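Local coordinates for flavin reductase domain protein (Arthrobacter sp., PDB 2QCK) that probably binds FMN and catalyses flavin-dependent reduction, as in relatives of the flavin reductase-like family, at residues R18-N30 / P35-S47. Residues are numbered along the deposited sequence; the frame is centred on the assembly and turned at random.
Sequences RRHAAGVAIITVN and PYGFTATSVASLS
A single water bridges Gly-23 O and Ala-40 O across the two strands, just past the last hydrogen-bonded pair, Ala-25 with Ala-40: it donates to Gly-23 O (3.1 Å) and to Ala-40 O (2.8 Å) while accepting from Val-43 N. The water thus joins three backbone groups just where the chain turns out of strand 35-40, and Ala-40 O takes a second bond, from Ala-25 N. The case illustrates how an antiparallel pair can part without stranding its polar atoms. Beyond this point strands 25-30 and 35-40 run at 166° to each other, and Ala-25 with Ala-40, Ile-27 with Phe-38 and Val-29 with Tyr-36 form the hydrogen-bonded pairs; the bond from Ala-25 N to Ala-40 O is almost straight (176°). On the face bearing Phe-38, its CG sits between the backbone N and carbonyl carbon (chi1 53°), which lays the ring over the neighbouring strand. Ile-27 CB lies under one ring face, 3.9 Å from the centroid of the Phe-38 ring, a CH-pi contact displaced toward the rim, and Ile-27 CG2 touches Phe-38 CE1 and CZ. A leucine in place of Phe-38 would probably lose this flat cover and leave Ile-27 CB and CG2 less closely packed. On the same face, nearer the water, Ala-25 CB meets Val-43 CG2 at 3.9 Å. Thr-39, on the other face, brings CG2 to within 3.5 Å of Val-24 CG1, closer than usual van der Waals contact, while Thr-39 OG1 bonds to Ala-86 O. Helix 64-69 packs on Val-29, Tyr-36 and Phe-38, and strand 72-77 pairs with the other edge of strand 22-31. The whole is a beta hairpin within the mainly antiparallel sheet of the flavin reductase-like, FMN-binding fold.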
loop_
_atom_site.group_PDB
_atom_site.type_symbol
_atom_site.label_atom_id
_atom_site.label_comp_id
_atom_site.label_asym_id
_atom_site.label_seq_id
_atom_site.Cartn_x
_atom_site.Cartn_y
_atom_site.Cartn_z
ATOM N N ARG A 18 -1.931 -8.242 9.475
ATOM C CA ARG A 18 -3.190 -7.985 10.192
ATOM C C ARG A 18 -3.116 -6.662 10.937
ATOM O O ARG A 18 -4.093 -5.965 11.065
ATOM C CB ARG A 18 -3.484 -9.103 11.200
ATOM C CG ARG A 18 -4.898 -9.066 11.792
ATOM C CD ARG A 18 -5.125 -10.006 13.004
ATOM N NE ARG A 18 -4.286 -9.673 14.162
ATOM C CZ ARG A 18 -4.465 -8.609 14.945
ATOM N NH1 ARG A 18 -5.471 -7.761 14.751
ATOM N NH2 ARG A 18 -3.634 -8.390 15.954
ATOM N N ARG A 19 -1.938 -6.328 11.433
ATOM C CA ARG A 19 -1.735 -5.115 12.205
ATOM C C ARG A 19 -1.413 -3.887 11.369
ATOM O O ARG A 19 -1.189 -2.790 11.918
ATOM C CB ARG A 19 -0.598 -5.339 13.191
ATOM C CG ARG A 19 -0.883 -6.404 14.251
ATOM C CD ARG A 19 0.190 -6.374 15.317
ATOM N NE ARG A 19 -0.058 -7.462 16.250
ATOM C CZ ARG A 19 0.541 -7.605 17.422
ATOM N NH1 ARG A 19 1.443 -6.725 17.853
ATOM N NH2 ARG A 19 0.227 -8.648 18.179
ATOM N N HIS A 20 -1.363 -4.054 10.056
ATOM C CA HIS A 20 -0.998 -2.977 9.167
ATOM C C HIS A 20 -2.289 -2.533 8.485
ATOM O O HIS A 20 -2.900 -3.321 7.774
ATOM C CB HIS A 20 0.016 -3.521 8.164
ATOM C CG HIS A 20 0.612 -2.490 7.276
ATOM N ND1 HIS A 20 1.390 -1.455 7.761
ATOM C CD2 HIS A 20 0.565 -2.330 5.935
ATOM C CE1 HIS A 20 1.788 -0.699 6.751
ATOM N NE2 HIS A 20 1.309 -1.209 5.631
ATOM N N ALA A 21 -2.718 -1.293 8.704
ATOM C CA ALA A 21 -3.962 -0.794 8.100
ATOM C C ALA A 21 -3.729 -0.389 6.638
ATOM O O ALA A 21 -2.588 -0.237 6.167
ATOM C CB ALA A 21 -4.470 0.396 8.890
ATOM N N ALA A 22 -4.808 -0.163 5.896
ATOM C CA ALA A 22 -4.663 0.137 4.484
ATOM C C ALA A 22 -5.875 0.904 3.963
ATOM O O ALA A 22 -6.956 0.748 4.495
ATOM C CB ALA A 22 -4.490 -1.168 3.713
ATOM N N GLY A 23 -5.684 1.720 2.941
ATOM C CA GLY A 23 -6.802 2.313 2.245
ATOM C C GLY A 23 -7.407 1.339 1.280
ATOM O O GLY A 23 -6.754 0.409 0.876
ATOM N N VAL A 24 -8.640 1.600 0.845
ATOM C CA VAL A 24 -9.384 0.650 0.019
ATOM C C VAL A 24 -9.646 1.312 -1.329
ATOM O O VAL A 24 -10.162 2.427 -1.364
ATOM C CB VAL A 24 -10.703 0.195 0.727
ATOM C CG1 VAL A 24 -11.454 -0.886 -0.100
ATOM C CG2 VAL A 24 -10.388 -0.318 2.148
ATOM N N ALA A 25 -9.235 0.637 -2.414
ATOM C CA ALA A 25 -9.530 1.036 -3.787
ATOM C C ALA A 25 -10.211 -0.139 -4.507
ATOM O O ALA A 25 -10.235 -1.225 -3.978
ATOM C CB ALA A 25 -8.213 1.449 -4.522
ATOM N N ILE A 26 -10.784 0.093 -5.693
ATOM C CA ILE A 26 -11.265 -0.976 -6.566
ATOM C C ILE A 26 -10.661 -0.848 -7.964
ATOM O O ILE A 26 -10.600 0.272 -8.552
ATOM C CB ILE A 26 -12.819 -1.056 -6.703
ATOM C CG1 ILE A 26 -13.464 -1.328 -5.335
ATOM C CG2 ILE A 26 -13.124 -2.148 -7.705
ATOM C CD1 ILE A 26 -14.945 -0.950 -5.202
ATOM N N ILE A 27 -10.178 -1.983 -8.477
ATOM C CA ILE A 27 -9.552 -2.062 -9.814
ATOM C C ILE A 27 -10.582 -2.660 -10.730
ATOM O O ILE A 27 -11.230 -3.607 -10.343
ATOM C CB ILE A 27 -8.304 -2.967 -9.807
ATOM C CG1 ILE A 27 -7.238 -2.354 -8.920
ATOM C CG2 ILE A 27 -7.742 -3.209 -11.264
ATOM C CD1 ILE A 27 -6.476 -1.223 -9.571
ATOM N N THR A 28 -10.708 -2.104 -11.929
ATOM C CA THR A 28 -11.685 -2.615 -12.931
ATOM C C THR A 28 -10.931 -2.893 -14.230
ATOM O O THR A 28 -9.929 -2.254 -14.509
ATOM C CB THR A 28 -12.777 -1.627 -13.175
ATOM O OG1 THR A 28 -12.181 -0.351 -13.586
ATOM C CG2 THR A 28 -13.645 -1.525 -11.899
ATOM N N VAL A 29 -11.346 -3.920 -14.975
ATOM C CA VAL A 29 -10.750 -4.203 -16.255
ATOM C C VAL A 29 -11.834 -4.791 -17.120
ATOM O O VAL A 29 -12.740 -5.460 -16.621
ATOM C CB VAL A 29 -9.564 -5.138 -16.138
ATOM C CG1 VAL A 29 -9.934 -6.425 -15.427
ATOM C CG2 VAL A 29 -8.936 -5.397 -17.515
ATOM N N ASN A 30 -11.765 -4.472 -18.395
ATOM C CA ASN A 30 -12.686 -5.015 -19.419
ATOM C C ASN A 30 -11.941 -6.036 -20.280
ATOM O O ASN A 30 -11.148 -5.685 -21.189
ATOM C CB ASN A 30 -13.195 -3.838 -20.252
ATOM C CG ASN A 30 -14.293 -4.229 -21.220
ATOM O OD1 ASN A 30 -14.533 -5.409 -21.496
ATOM N ND2 ASN A 30 -14.971 -3.224 -21.742
ATOM N N PRO A 35 -16.786 -7.082 -18.055
ATOM C CA PRO A 35 -16.138 -6.341 -16.986
ATOM C C PRO A 35 -15.719 -7.221 -15.832
ATOM O O PRO A 35 -16.450 -8.112 -15.419
ATOM C CB PRO A 35 -17.207 -5.359 -16.518
ATOM C CG PRO A 35 -18.503 -6.028 -16.813
ATOM C CD PRO A 35 -18.244 -6.846 -18.072
ATOM N N TYR A 36 -14.528 -6.964 -15.332
ATOM C CA TYR A 36 -14.015 -7.605 -14.142
ATOM C C TYR A 36 -13.550 -6.508 -13.222
ATOM O O TYR A 36 -13.184 -5.435 -13.686
ATOM C CB TYR A 36 -12.821 -8.465 -14.477
ATOM C CG TYR A 36 -13.160 -9.726 -15.189
ATOM C CD1 TYR A 36 -13.422 -9.719 -16.532
ATOM C CD2 TYR A 36 -13.209 -10.918 -14.516
ATOM C CE1 TYR A 36 -13.732 -10.865 -17.204
ATOM C CE2 TYR A 36 -13.505 -12.069 -15.166
ATOM C CZ TYR A 36 -13.777 -12.040 -16.508
ATOM O OH TYR A 36 -14.087 -13.213 -17.161
ATOM N N GLY A 37 -13.515 -6.779 -11.918
ATOM C CA GLY A 37 -12.978 -5.791 -10.978
ATOM C C GLY A 37 -12.862 -6.375 -9.603
ATOM O O GLY A 37 -13.470 -7.385 -9.307
ATOM N N PHE A 38 -12.078 -5.745 -8.742
ATOM C CA PHE A 38 -11.867 -6.329 -7.442
ATOM C C PHE A 38 -11.384 -5.269 -6.448
ATOM O O PHE A 38 -10.723 -4.314 -6.822
ATOM C CB PHE A 38 -10.884 -7.507 -7.574
ATOM C CG PHE A 38 -9.604 -7.145 -8.258
ATOM C CD1 PHE A 38 -9.512 -7.122 -9.665
ATOM C CD2 PHE A 38 -8.507 -6.761 -7.522
ATOM C CE1 PHE A 38 -8.336 -6.759 -10.312
ATOM C CE2 PHE A 38 -7.336 -6.377 -8.159
ATOM C CZ PHE A 38 -7.258 -6.410 -9.573
ATOM N N THR A 39 -11.775 -5.426 -5.192
ATOM C CA THR A 39 -11.356 -4.550 -4.113
ATOM C C THR A 39 -9.907 -4.871 -3.859
ATOM O O THR A 39 -9.530 -6.017 -3.908
ATOM C CB THR A 39 -12.262 -4.797 -2.852
ATOM O OG1 THR A 39 -13.582 -4.405 -3.190
ATOM C CG2 THR A 39 -11.842 -4.010 -1.568
ATOM N N ALA A 40 -9.121 -3.860 -3.490
ATOM C CA ALA A 40 -7.701 -3.985 -3.312
ATOM C C ALA A 40 -7.239 -3.070 -2.176
ATOM O O ALA A 40 -7.700 -1.952 -2.024
ATOM C CB ALA A 40 -6.972 -3.598 -4.585
ATOM N N THR A 41 -6.368 -3.588 -1.339
ATOM C CA THR A 41 -5.731 -2.778 -0.298
ATOM C C THR A 41 -4.249 -2.475 -0.562
ATOM O O THR A 41 -3.583 -1.883 0.294
ATOM C CB THR A 41 -5.861 -3.476 1.064
ATOM O OG1 THR A 41 -5.516 -4.857 0.920
ATOM C CG2 THR A 41 -7.311 -3.398 1.585
ATOM N N SER A 42 -3.719 -2.815 -1.728
ATOM C CA SER A 42 -2.274 -2.626 -1.975
ATOM C C SER A 42 -1.908 -1.520 -2.948
ATOM O O SER A 42 -0.738 -1.354 -3.314
ATOM C CB SER A 42 -1.657 -3.937 -2.449
ATOM O OG SER A 42 -2.298 -4.443 -3.611
ATOM N N VAL A 43 -2.884 -0.743 -3.360
ATOM C CA VAL A 43 -2.658 0.247 -4.378
ATOM C C VAL A 43 -1.757 1.282 -3.708
ATOM O O VAL A 43 -2.053 1.666 -2.584
ATOM C CB VAL A 43 -3.981 0.891 -4.858
ATOM C CG1 VAL A 43 -3.707 2.116 -5.667
ATOM C CG2 VAL A 43 -4.837 -0.132 -5.691
ATOM N N ALA A 44 -0.686 1.691 -4.381
ATOM C CA ALA A 44 0.306 2.670 -3.847
ATOM C C ALA A 44 0.801 3.468 -5.004
ATOM O O ALA A 44 0.995 2.952 -6.104
ATOM C CB ALA A 44 1.462 1.981 -3.208
ATOM N N SER A 45 1.020 4.738 -4.745
ATOM C CA SER A 45 1.755 5.600 -5.643
ATOM C C SER A 45 3.195 5.120 -5.883
ATOM O O SER A 45 3.882 4.734 -4.928
ATOM C CB SER A 45 1.797 6.980 -5.007
ATOM O OG SER A 45 2.268 7.866 -5.970
ATOM N N LEU A 46 3.643 5.157 -7.151
ATOM C CA LEU A 46 5.024 4.862 -7.521
ATOM C C LEU A 46 5.804 6.078 -7.984
ATOM O O LEU A 46 6.906 6.354 -7.509
ATOM C CB LEU A 46 5.078 3.752 -8.595
ATOM C CG LEU A 46 6.438 3.371 -9.227
ATOM C CD1 LEU A 46 7.506 2.961 -8.192
ATOM C CD2 LEU A 46 6.185 2.273 -10.220
ATOM N N SER A 47 5.248 6.830 -8.923
ATOM C CA SER A 47 5.965 8.001 -9.432
ATOM C C SER A 47 5.023 9.081 -9.886
ATOM O O SER A 47 3.849 8.860 -10.091
ATOM C CB SER A 47 6.920 7.644 -10.577
ATOM O OG SER A 47 6.204 7.216 -11.717
HETATM O O HOH W 1 -5.548 -0.089 -1.988
#